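PDB 7CFU: DNA/pantothenate metabolism flavoprotein from Streptomyces sparsogenes DSM 40356, which binds flavin mononucleotide and probably catalyses the FMN-dependent oxidative decarboxylation of a peptide's C-terminal cysteine. Local coordinates for residues A[99-112]-A[128-141]. Sequence-based numbering, arbitrary orientation.
With FMN (flavin mononucleotide), chain Y.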
# COMPACT_ATOMS: atom_id res chain seq x y z
N ALA A 99 24.44 -20.60 -20.98
CA ALA A 99 23.71 -21.08 -22.14
C ALA A 99 24.65 -21.74 -23.15
O ALA A 99 25.72 -21.21 -23.46
CB ALA A 99 22.96 -19.93 -22.81
N ASP A 100 24.28 -22.94 -23.61
CA ASP A 100 24.94 -23.55 -24.76
C ASP A 100 24.20 -23.22 -26.05
O ASP A 100 24.82 -23.14 -27.11
CB ASP A 100 25.04 -25.07 -24.59
CG ASP A 100 25.88 -25.47 -23.38
OD1 ASP A 100 26.93 -24.84 -23.13
OD2 ASP A 100 25.46 -26.42 -22.68
N VAL A 101 22.88 -23.07 -25.96
CA VAL A 101 22.03 -22.59 -27.04
C VAL A 101 21.10 -21.53 -26.46
O VAL A 101 20.65 -21.66 -25.31
CB VAL A 101 21.22 -23.74 -27.68
CG1 VAL A 101 20.18 -23.20 -28.67
CG2 VAL A 101 22.13 -24.73 -28.37
N LEU A 102 20.83 -20.48 -27.23
CA LEU A 102 19.88 -19.44 -26.86
C LEU A 102 18.74 -19.45 -27.87
O LEU A 102 18.98 -19.30 -29.08
CB LEU A 102 20.55 -18.06 -26.81
CG LEU A 102 19.63 -16.84 -26.60
CD1 LEU A 102 18.84 -16.94 -25.30
CD2 LEU A 102 20.43 -15.53 -26.64
N VAL A 103 17.52 -19.62 -27.39
CA VAL A 103 16.33 -19.60 -28.23
C VAL A 103 15.40 -18.51 -27.72
O VAL A 103 15.03 -18.50 -26.54
CB VAL A 103 15.61 -20.96 -28.24
CG1 VAL A 103 14.26 -20.84 -28.93
CG2 VAL A 103 16.48 -22.03 -28.90
N ILE A 104 15.01 -17.61 -28.61
CA ILE A 104 14.01 -16.59 -28.33
C ILE A 104 12.73 -17.01 -29.04
O ILE A 104 12.65 -16.93 -30.28
CB ILE A 104 14.47 -15.20 -28.78
CG1 ILE A 104 15.93 -14.97 -28.37
CG2 ILE A 104 13.58 -14.12 -28.19
CD1 ILE A 104 16.14 -14.95 -26.89
N LEU A 105 11.74 -17.47 -28.28
CA LEU A 105 10.55 -18.05 -28.89
C LEU A 105 9.37 -17.95 -27.93
O LEU A 105 9.38 -18.59 -26.87
CB LEU A 105 10.80 -19.52 -29.26
CG LEU A 105 9.76 -20.31 -30.07
CD1 LEU A 105 10.44 -21.51 -30.73
CD2 LEU A 105 8.56 -20.78 -29.23
N PRO A 106 8.33 -17.18 -28.25
CA PRO A 106 8.26 -16.29 -29.42
C PRO A 106 9.02 -15.00 -29.17
O PRO A 106 9.15 -14.57 -28.02
CB PRO A 106 6.77 -16.00 -29.55
CG PRO A 106 6.29 -16.03 -28.12
CD PRO A 106 7.08 -17.14 -27.46
N ALA A 107 9.53 -14.40 -30.23
CA ALA A 107 10.12 -13.08 -30.15
C ALA A 107 9.11 -12.07 -30.66
O ALA A 107 8.34 -12.35 -31.59
CB ALA A 107 11.41 -12.99 -30.96
N THR A 108 9.08 -10.90 -30.04
CA THR A 108 8.25 -9.81 -30.54
C THR A 108 9.02 -9.00 -31.57
O THR A 108 10.25 -9.09 -31.66
CB THR A 108 7.83 -8.90 -29.40
OG1 THR A 108 9.00 -8.58 -28.64
CG2 THR A 108 6.79 -9.59 -28.51
N ALA A 109 8.28 -8.21 -32.36
CA ALA A 109 8.93 -7.19 -33.17
C ALA A 109 9.80 -6.29 -32.30
O ALA A 109 10.92 -5.94 -32.68
CB ALA A 109 7.88 -6.37 -33.93
N ASN A 110 9.29 -5.92 -31.12
CA ASN A 110 10.07 -5.13 -30.17
C ASN A 110 11.42 -5.77 -29.89
O ASN A 110 12.46 -5.10 -29.91
CB ASN A 110 9.27 -4.99 -28.87
CG ASN A 110 9.91 -4.03 -27.88
OD1 ASN A 110 10.27 -2.90 -28.23
ND2 ASN A 110 10.08 -4.49 -26.64
N PHE A 111 11.43 -7.09 -29.64
CA PHE A 111 12.68 -7.78 -29.38
C PHE A 111 13.64 -7.67 -30.55
O PHE A 111 14.85 -7.44 -30.36
CB PHE A 111 12.43 -9.26 -29.05
CG PHE A 111 13.70 -10.03 -28.89
CD1 PHE A 111 14.25 -10.72 -29.97
CD2 PHE A 111 14.38 -10.03 -27.68
CE1 PHE A 111 15.44 -11.41 -29.83
CE2 PHE A 111 15.57 -10.72 -27.55
CZ PHE A 111 16.10 -11.40 -28.62
N LEU A 112 13.14 -7.86 -31.78
CA LEU A 112 14.01 -7.74 -32.96
C LEU A 112 14.70 -6.39 -32.99
O LEU A 112 15.91 -6.31 -33.25
CB LEU A 112 13.19 -7.92 -34.24
CG LEU A 112 12.48 -9.24 -34.47
CD1 LEU A 112 11.72 -9.18 -35.79
CD2 LEU A 112 13.49 -10.38 -34.47
N VAL A 128 21.23 -11.36 -24.10
CA VAL A 128 21.65 -11.51 -25.49
C VAL A 128 23.07 -11.00 -25.68
O VAL A 128 23.92 -11.67 -26.28
CB VAL A 128 20.67 -10.76 -26.42
CG1 VAL A 128 21.23 -10.67 -27.85
CG2 VAL A 128 19.29 -11.40 -26.41
N LEU A 129 23.38 -9.83 -25.11
CA LEU A 129 24.72 -9.27 -25.26
C LEU A 129 25.77 -10.14 -24.58
O LEU A 129 26.91 -10.20 -25.04
CB LEU A 129 24.78 -7.85 -24.70
CG LEU A 129 24.00 -6.77 -25.43
CD1 LEU A 129 24.25 -5.41 -24.80
CD2 LEU A 129 24.39 -6.77 -26.90
N ALA A 130 25.41 -10.80 -23.48
CA ALA A 130 26.38 -11.59 -22.74
C ALA A 130 26.49 -13.01 -23.27
O ALA A 130 27.48 -13.68 -22.97
CB ALA A 130 26.03 -11.60 -21.26
N ALA A 131 25.51 -13.49 -24.03
CA ALA A 131 25.54 -14.86 -24.52
C ALA A 131 26.50 -14.99 -25.70
O ALA A 131 26.62 -14.09 -26.53
CB ALA A 131 24.14 -15.31 -24.94
N GLU A 132 27.19 -16.13 -25.76
CA GLU A 132 28.11 -16.45 -26.85
C GLU A 132 27.86 -17.90 -27.26
O GLU A 132 28.64 -18.80 -26.94
CB GLU A 132 29.56 -16.22 -26.45
CG GLU A 132 29.97 -14.77 -26.52
CD GLU A 132 31.43 -14.54 -26.18
OE1 GLU A 132 31.96 -15.23 -25.28
OE2 GLU A 132 32.03 -13.66 -26.82
N CYS A 133 26.78 -18.13 -27.99
CA CYS A 133 26.36 -19.49 -28.31
C CYS A 133 25.46 -19.43 -29.54
O CYS A 133 24.98 -18.35 -29.90
CB CYS A 133 25.64 -20.13 -27.12
SG CYS A 133 24.12 -19.28 -26.67
N PRO A 134 25.22 -20.56 -30.20
CA PRO A 134 24.23 -20.57 -31.29
C PRO A 134 22.88 -20.05 -30.79
O PRO A 134 22.38 -20.48 -29.75
CB PRO A 134 24.14 -22.05 -31.68
CG PRO A 134 25.46 -22.63 -31.28
CD PRO A 134 25.89 -21.87 -30.05
N THR A 135 22.29 -19.14 -31.57
CA THR A 135 21.07 -18.45 -31.16
C THR A 135 20.03 -18.53 -32.26
O THR A 135 20.31 -18.20 -33.42
CB THR A 135 21.38 -16.98 -30.82
OG1 THR A 135 22.37 -16.93 -29.79
CG2 THR A 135 20.12 -16.27 -30.33
N VAL A 136 18.82 -18.93 -31.89
CA VAL A 136 17.67 -18.99 -32.79
C VAL A 136 16.62 -18.01 -32.30
O VAL A 136 16.23 -18.04 -31.13
CB VAL A 136 17.09 -20.42 -32.84
CG1 VAL A 136 15.83 -20.45 -33.68
CG2 VAL A 136 18.15 -21.41 -33.35
N ILE A 137 16.14 -17.16 -33.21
CA ILE A 137 15.11 -16.16 -32.93
C ILE A 137 13.90 -16.48 -33.80
O ILE A 137 14.01 -16.53 -35.04
CB ILE A 137 15.62 -14.73 -33.19
CG1 ILE A 137 16.85 -14.44 -32.34
CG2 ILE A 137 14.53 -13.69 -32.99
CD1 ILE A 137 17.54 -13.14 -32.71
N ALA A 138 12.74 -16.67 -33.17
CA ALA A 138 11.51 -17.05 -33.85
C ALA A 138 10.47 -15.96 -33.62
O ALA A 138 9.62 -16.08 -32.72
CB ALA A 138 11.00 -18.41 -33.39
N PRO A 139 10.49 -14.89 -34.42
CA PRO A 139 9.55 -13.79 -34.21
C PRO A 139 8.14 -14.15 -34.64
O PRO A 139 7.93 -14.98 -35.54
CB PRO A 139 10.11 -12.67 -35.10
CG PRO A 139 10.89 -13.39 -36.16
CD PRO A 139 11.47 -14.61 -35.48
N VAL A 140 7.16 -13.54 -33.97
CA VAL A 140 5.75 -13.67 -34.34
C VAL A 140 5.09 -12.30 -34.27
O VAL A 140 5.29 -11.56 -33.31
CB VAL A 140 5.01 -14.67 -33.43
CG1 VAL A 140 3.56 -14.80 -33.89
CG2 VAL A 140 5.70 -16.02 -33.45
N MET A 141 4.30 -11.99 -35.29
CA MET A 141 3.56 -10.73 -35.39
C MET A 141 2.64 -10.85 -36.59
O MET A 141 2.79 -11.77 -37.41
CB MET A 141 4.50 -9.53 -35.56
CG MET A 141 5.22 -9.48 -36.91
SD MET A 141 6.66 -8.39 -36.92
CE MET A 141 7.83 -9.45 -36.08
N1 FMN Y . 3.80 -7.94 -30.45
C2 FMN Y . 4.43 -8.65 -31.45
O2 FMN Y . 5.40 -8.16 -32.01
N3 FMN Y . 3.98 -9.90 -31.81
C4 FMN Y . 2.88 -10.45 -31.17
O4 FMN Y . 2.48 -11.56 -31.50
C4A FMN Y . 2.24 -9.73 -30.17
N5 FMN Y . 1.15 -10.26 -29.52
C5A FMN Y . 0.53 -9.55 -28.51
C6 FMN Y . -0.56 -10.10 -27.87
C7 FMN Y . -1.19 -9.39 -26.85
C7M FMN Y . -2.38 -9.99 -26.15
C8 FMN Y . -0.73 -8.13 -26.49
C8M FMN Y . -1.44 -7.37 -25.39
C9 FMN Y . 0.37 -7.57 -27.14
C9A FMN Y . 1.00 -8.28 -28.15
N10 FMN Y . 2.09 -7.75 -28.83
C10 FMN Y . 2.71 -8.48 -29.81
C1' FMN Y . 2.63 -6.41 -28.46
C2' FMN Y . 3.80 -6.60 -27.51
O2' FMN Y . 3.38 -7.34 -26.37
C3' FMN Y . 4.39 -5.24 -27.16
O3' FMN Y . 5.05 -4.71 -28.30
C4' FMN Y . 5.34 -5.29 -25.95
O4' FMN Y . 5.82 -3.99 -25.67
C5' FMN Y . 6.52 -6.21 -26.22
O5' FMN Y . 7.24 -6.41 -25.01
P FMN Y . 8.52 -7.37 -24.96
O1P FMN Y . 9.51 -6.80 -23.97
O2P FMN Y . 8.03 -8.74 -24.62
O3P FMN Y . 9.22 -7.44 -26.30
O HOH W 1 26.63 -18.42 -23.92
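Two neighbouring strands of the five-stranded parallel sheet (order 2-1-3-4-5) of an alpha/beta flavoprotein fold, 101-105 and 135-139, meet here and carry part of the FMN site just past their C-terminal ends. The ladder runs from Leu102 N to Pro134 O (3.0 Å) up to Val140 N on Ala107 O, with a beta bulge between Ile104 and Ala107, where the Leu105-Pro106 peptide is cis; past it, Ala107 N reaches Ala138 O from above the carbonyl plane. Phe111 lies over the Leu102, Ile104 and Ala107 face, with Ile104 CG2 centred 3.6 Å from its ring plane; across the contact, Ile137 CD1 meets the edge at CE1 (4.0 Å). Val140 O accepts from FMN N3 (2.6 Å) and Ala109 N donates to FMN O2 (2.9 Å). Thr108, the N-cap residue, holds OG1 between its backbone N and carbonyl carbon (chi1 49°), turned to accept from Phe111 N and donate to FMN O3P (2.6 Å), which Asn110 ND2 also binds. A valine here would probably leave Phe111 N without its side-chain acceptor and cost the phosphate one donor. Strand 23-28 flanks strand 101-107 on its other side; helix 187-199 covers Val101 and Leu105, and helix 149-160 packs on Leu112 and Met141.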